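Local coordinates for protein Two-component sensor histidine kinase (Nostoc sp., PDB 6OZB) that probably senses light as a cyanobacterial phytochrome, its GAF domain holding a phycoerythrobilin chromophore whose excitation is likely to steer histidine-kinase signalling, at residues Y55-D60 against W163-S168. The protein carries 1 engineered substitution. Residues are numbered along the deposited sequence; the frame is centred on the assembly and turned at random.
Sequences YKFHPD and WGLLVS. With PEB (phycoerythrobilin), chain F.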
loop_
_atom_site.group_PDB
_atom_site.type_symbol
_atom_site.label_atom_id
_atom_site.label_comp_id
_atom_site.label_asym_id
_atom_site.label_seq_id
_atom_site.Cartn_x
_atom_site.Cartn_y
_atom_site.Cartn_z
ATOM N N TYR C 55 -19.243 7.974 -18.319
ATOM C CA TYR C 55 -18.432 7.860 -19.522
ATOM C C TYR C 55 -18.903 6.613 -20.259
ATOM O O TYR C 55 -18.986 5.567 -19.654
ATOM C CB TYR C 55 -16.954 7.763 -19.119
ATOM C CG TYR C 55 -15.949 7.742 -20.205
ATOM C CD1 TYR C 55 -15.587 8.902 -20.891
ATOM C CD2 TYR C 55 -15.295 6.571 -20.521
ATOM C CE1 TYR C 55 -14.644 8.869 -21.881
ATOM C CE2 TYR C 55 -14.339 6.540 -21.488
ATOM C CZ TYR C 55 -14.016 7.684 -22.176
ATOM O OH TYR C 55 -13.051 7.643 -23.158
ATOM N N LYS C 56 -19.217 6.721 -21.539
ATOM C CA LYS C 56 -19.735 5.581 -22.291
ATOM C C LYS C 56 -18.719 5.182 -23.359
ATOM O O LYS C 56 -18.248 6.024 -24.142
ATOM C CB LYS C 56 -21.080 5.930 -22.916
ATOM C CG LYS C 56 -21.791 4.743 -23.629
ATOM C CD LYS C 56 -23.011 5.272 -24.390
ATOM C CE LYS C 56 -23.924 4.177 -24.964
ATOM N NZ LYS C 56 -23.173 3.127 -25.653
ATOM N N PHE C 57 -18.367 3.899 -23.397
ATOM C CA PHE C 57 -17.377 3.426 -24.367
ATOM C C PHE C 57 -17.980 3.259 -25.762
ATOM O O PHE C 57 -19.125 2.832 -25.910
ATOM C CB PHE C 57 -16.756 2.105 -23.940
ATOM C CG PHE C 57 -15.797 2.232 -22.805
ATOM C CD1 PHE C 57 -14.550 2.797 -23.001
ATOM C CD2 PHE C 57 -16.134 1.791 -21.535
ATOM C CE1 PHE C 57 -13.653 2.935 -21.946
ATOM C CE2 PHE C 57 -15.248 1.914 -20.486
ATOM C CZ PHE C 57 -14.000 2.500 -20.691
ATOM N N HIS C 58 -17.187 3.637 -26.766
ATOM C CA HIS C 58 -17.431 3.295 -28.166
ATOM C C HIS C 58 -16.834 1.914 -28.453
ATOM O O HIS C 58 -15.961 1.447 -27.726
ATOM C CB HIS C 58 -16.790 4.325 -29.097
ATOM C CG HIS C 58 -17.240 5.732 -28.861
ATOM N ND1 HIS C 58 -18.536 6.151 -29.071
ATOM C CD2 HIS C 58 -16.558 6.822 -28.438
ATOM C CE1 HIS C 58 -18.632 7.438 -28.786
ATOM N NE2 HIS C 58 -17.445 7.867 -28.397
ATOM N N PRO C 59 -17.265 1.270 -29.537
ATOM C CA PRO C 59 -16.708 -0.042 -29.875
ATOM C C PRO C 59 -15.175 -0.094 -29.980
ATOM O O PRO C 59 -14.589 -1.115 -29.613
ATOM C CB PRO C 59 -17.347 -0.341 -31.235
ATOM C CG PRO C 59 -18.652 0.370 -31.188
ATOM C CD PRO C 59 -18.378 1.644 -30.424
ATOM N N ASP C 60 -14.534 0.975 -30.454
ATOM C CA ASP C 60 -13.083 0.953 -30.629
ATOM C C ASP C 60 -12.321 1.249 -29.324
ATOM O O ASP C 60 -11.100 1.335 -29.330
ATOM C CB ASP C 60 -12.666 1.941 -31.734
ATOM C CG ASP C 60 -12.868 3.410 -31.352
ATOM O OD1 ASP C 60 -13.417 3.727 -30.270
ATOM O OD2 ASP C 60 -12.465 4.267 -32.164
ATOM N N TRP C 163 -19.402 -1.375 -20.455
ATOM C CA TRP C 163 -20.262 -0.405 -21.110
ATOM C C TRP C 163 -19.797 1.020 -20.877
ATOM O O TRP C 163 -19.892 1.858 -21.777
ATOM C CB TRP C 163 -21.677 -0.571 -20.584
ATOM C CG TRP C 163 -22.735 0.321 -21.188
ATOM C CD1 TRP C 163 -23.575 -0.002 -22.214
ATOM C CD2 TRP C 163 -23.087 1.645 -20.788
ATOM N NE1 TRP C 163 -24.425 1.042 -22.472
ATOM C CE2 TRP C 163 -24.149 2.062 -21.609
ATOM C CE3 TRP C 163 -22.624 2.520 -19.798
ATOM C CZ2 TRP C 163 -24.728 3.314 -21.492
ATOM C CZ3 TRP C 163 -23.203 3.752 -19.688
ATOM C CH2 TRP C 163 -24.252 4.134 -20.524
ATOM N N GLY C 164 -19.296 1.293 -19.677
ATOM C CA GLY C 164 -18.882 2.652 -19.335
ATOM C C GLY C 164 -18.221 2.725 -17.984
ATOM O O GLY C 164 -17.838 1.691 -17.432
ATOM N N LEU C 165 -18.093 3.946 -17.472
ATOM C CA LEU C 165 -17.486 4.207 -16.159
ATOM C C LEU C 165 -18.307 5.229 -15.412
ATOM O O LEU C 165 -18.787 6.198 -16.023
ATOM C CB LEU C 165 -16.054 4.761 -16.303
ATOM C CG LEU C 165 -15.054 4.005 -17.186
ATOM C CD1 LEU C 165 -13.738 4.757 -17.369
ATOM C CD2 LEU C 165 -14.787 2.627 -16.588
ATOM N N LEU C 166 -18.412 5.046 -14.097
ATOM C CA LEU C 166 -18.831 6.112 -13.192
ATOM C C LEU C 166 -17.561 6.754 -12.640
ATOM O O LEU C 166 -16.716 6.063 -12.044
ATOM C CB LEU C 166 -19.696 5.580 -12.067
ATOM C CG LEU C 166 -20.139 6.551 -10.986
ATOM C CD1 LEU C 166 -21.052 7.600 -11.604
ATOM C CD2 LEU C 166 -20.841 5.796 -9.875
ATOM N N VAL C 167 -17.400 8.046 -12.901
ATOM C CA VAL C 167 -16.169 8.773 -12.578
ATOM C C VAL C 167 -16.437 9.927 -11.611
ATOM O O VAL C 167 -17.291 10.768 -11.869
ATOM C CB VAL C 167 -15.502 9.349 -13.817
ATOM C CG1 VAL C 167 -14.145 9.972 -13.479
ATOM C CG2 VAL C 167 -15.282 8.289 -14.851
ATOM N N SER C 168 -15.690 9.977 -10.514
ATOM C CA SER C 168 -15.837 11.023 -9.513
ATOM C C SER C 168 -14.508 11.755 -9.349
ATOM O O SER C 168 -13.529 11.141 -8.947
ATOM C CB SER C 168 -16.276 10.397 -8.191
ATOM O OG SER C 168 -16.391 11.357 -7.139
HETATM C CHC PEB F . -8.954 7.846 -18.173
HETATM N NC PEB F . -6.971 6.473 -17.415
HETATM C C1C PEB F . -6.687 5.412 -16.612
HETATM C C2C PEB F . -7.836 4.961 -16.013
HETATM C C3C PEB F . -8.876 5.750 -16.455
HETATM C C4C PEB F . -8.316 6.698 -17.341
HETATM C CMC PEB F . -10.305 5.506 -16.007
HETATM C CAC PEB F . -7.861 3.752 -15.019
HETATM C CBC PEB F . -7.311 4.155 -13.660
HETATM C CGC PEB F . -8.384 4.901 -12.911
HETATM O O1C PEB F . -9.487 4.321 -12.701
HETATM O O2C PEB F . -8.185 6.079 -12.486
HETATM N ND PEB F . -10.276 8.834 -16.388
HETATM C C1D PEB F . -10.304 8.162 -17.753
HETATM C C2D PEB F . -10.848 9.200 -18.617
HETATM C C3D PEB F . -11.096 10.364 -17.921
HETATM C C4D PEB F . -10.795 10.221 -16.545
HETATM C CMD PEB F . -10.999 9.023 -20.152
HETATM C CAD PEB F . -11.542 11.677 -18.589
HETATM C CBD PEB F . -12.518 12.424 -17.986
HETATM O OD PEB F . -10.927 11.038 -15.645
HETATM N NA PEB F . -3.102 8.150 -20.178
HETATM C C1A PEB F . -3.080 9.207 -21.130
HETATM C C2A PEB F . -1.876 9.051 -22.021
HETATM C C3A PEB F . -1.146 7.794 -21.575
HETATM C C4A PEB F . -1.979 7.263 -20.391
HETATM C CMA PEB F . -2.255 9.025 -23.535
HETATM C CBA PEB F . 1.245 8.509 -22.196
HETATM O OA PEB F . -3.932 10.077 -21.202
HETATM C CHA PEB F . -1.590 6.186 -19.649
HETATM C CAA PEB F . 0.311 7.925 -21.119
HETATM N NB PEB F . -3.848 5.845 -18.195
HETATM C C1B PEB F . -2.437 5.600 -18.523
HETATM C C2B PEB F . -1.861 4.636 -17.616
HETATM C C3B PEB F . -2.892 4.266 -16.695
HETATM C C4B PEB F . -4.163 5.000 -17.032
HETATM C CHB PEB F . -5.315 4.804 -16.311
HETATM C CMB PEB F . -0.451 4.141 -17.662
HETATM C CAB PEB F . -2.753 3.285 -15.550
HETATM C CBB PEB F . -2.498 4.056 -14.273
HETATM C CGB PEB F . -2.204 2.990 -13.216
HETATM O O1B PEB F . -3.136 2.192 -12.899
HETATM O O2B PEB F . -1.058 2.899 -12.712
HETATM O O HOH W 1 -21.052 1.455 -24.289
#
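The carbonyl oxygen of W163 is gripped twice: F57 N donates to W163 O over 3.0 Å, tilted 28° from the carbonyl plane, and a water donates to the same oxygen. That water also donates to F57 O and accepts from K56 NZ, 3.0 Å away. K56 is extended as far as CE, then bends at its last torsion (chi4 -46°), which helps bring NZ to the water. K56 CG sits over one face of the W163 six-membered ring, 4.0 Å from its centroid, a CH-pi contact, while CD and CE follow along CZ2. Lysine suits this place because its apolar stem can cover an aromatic ring while its ammonium group, probably charged, meets water. An alanine in place of W163 would probably leave the K56 stem without its aromatic bed and open a gap beside I195 of helix 178-201. Here two inner, adjacent antiparallel strands of the GAF sheet, 51-57 and 161-170, meet; on the latter's other flank, W163 and G164 both face I156 in a classic beta bulge. Y55 and L165 form a hydrogen-bonded pair, each N donating to the other's O. Glycine fits at G164, where a CB would clash with Y55 O. Branched, apolar L165 can touch three groups at once: its CG packs against F57 CE2, and L165 CD1 lies 4.0 Å from Y55 CD2 and 3.8 Å from phycoerythrobilin CMC. The flat tyrosine ring offers apolar surface to the bilin's CMD methyl, 3.9 Å from Y55 CZ.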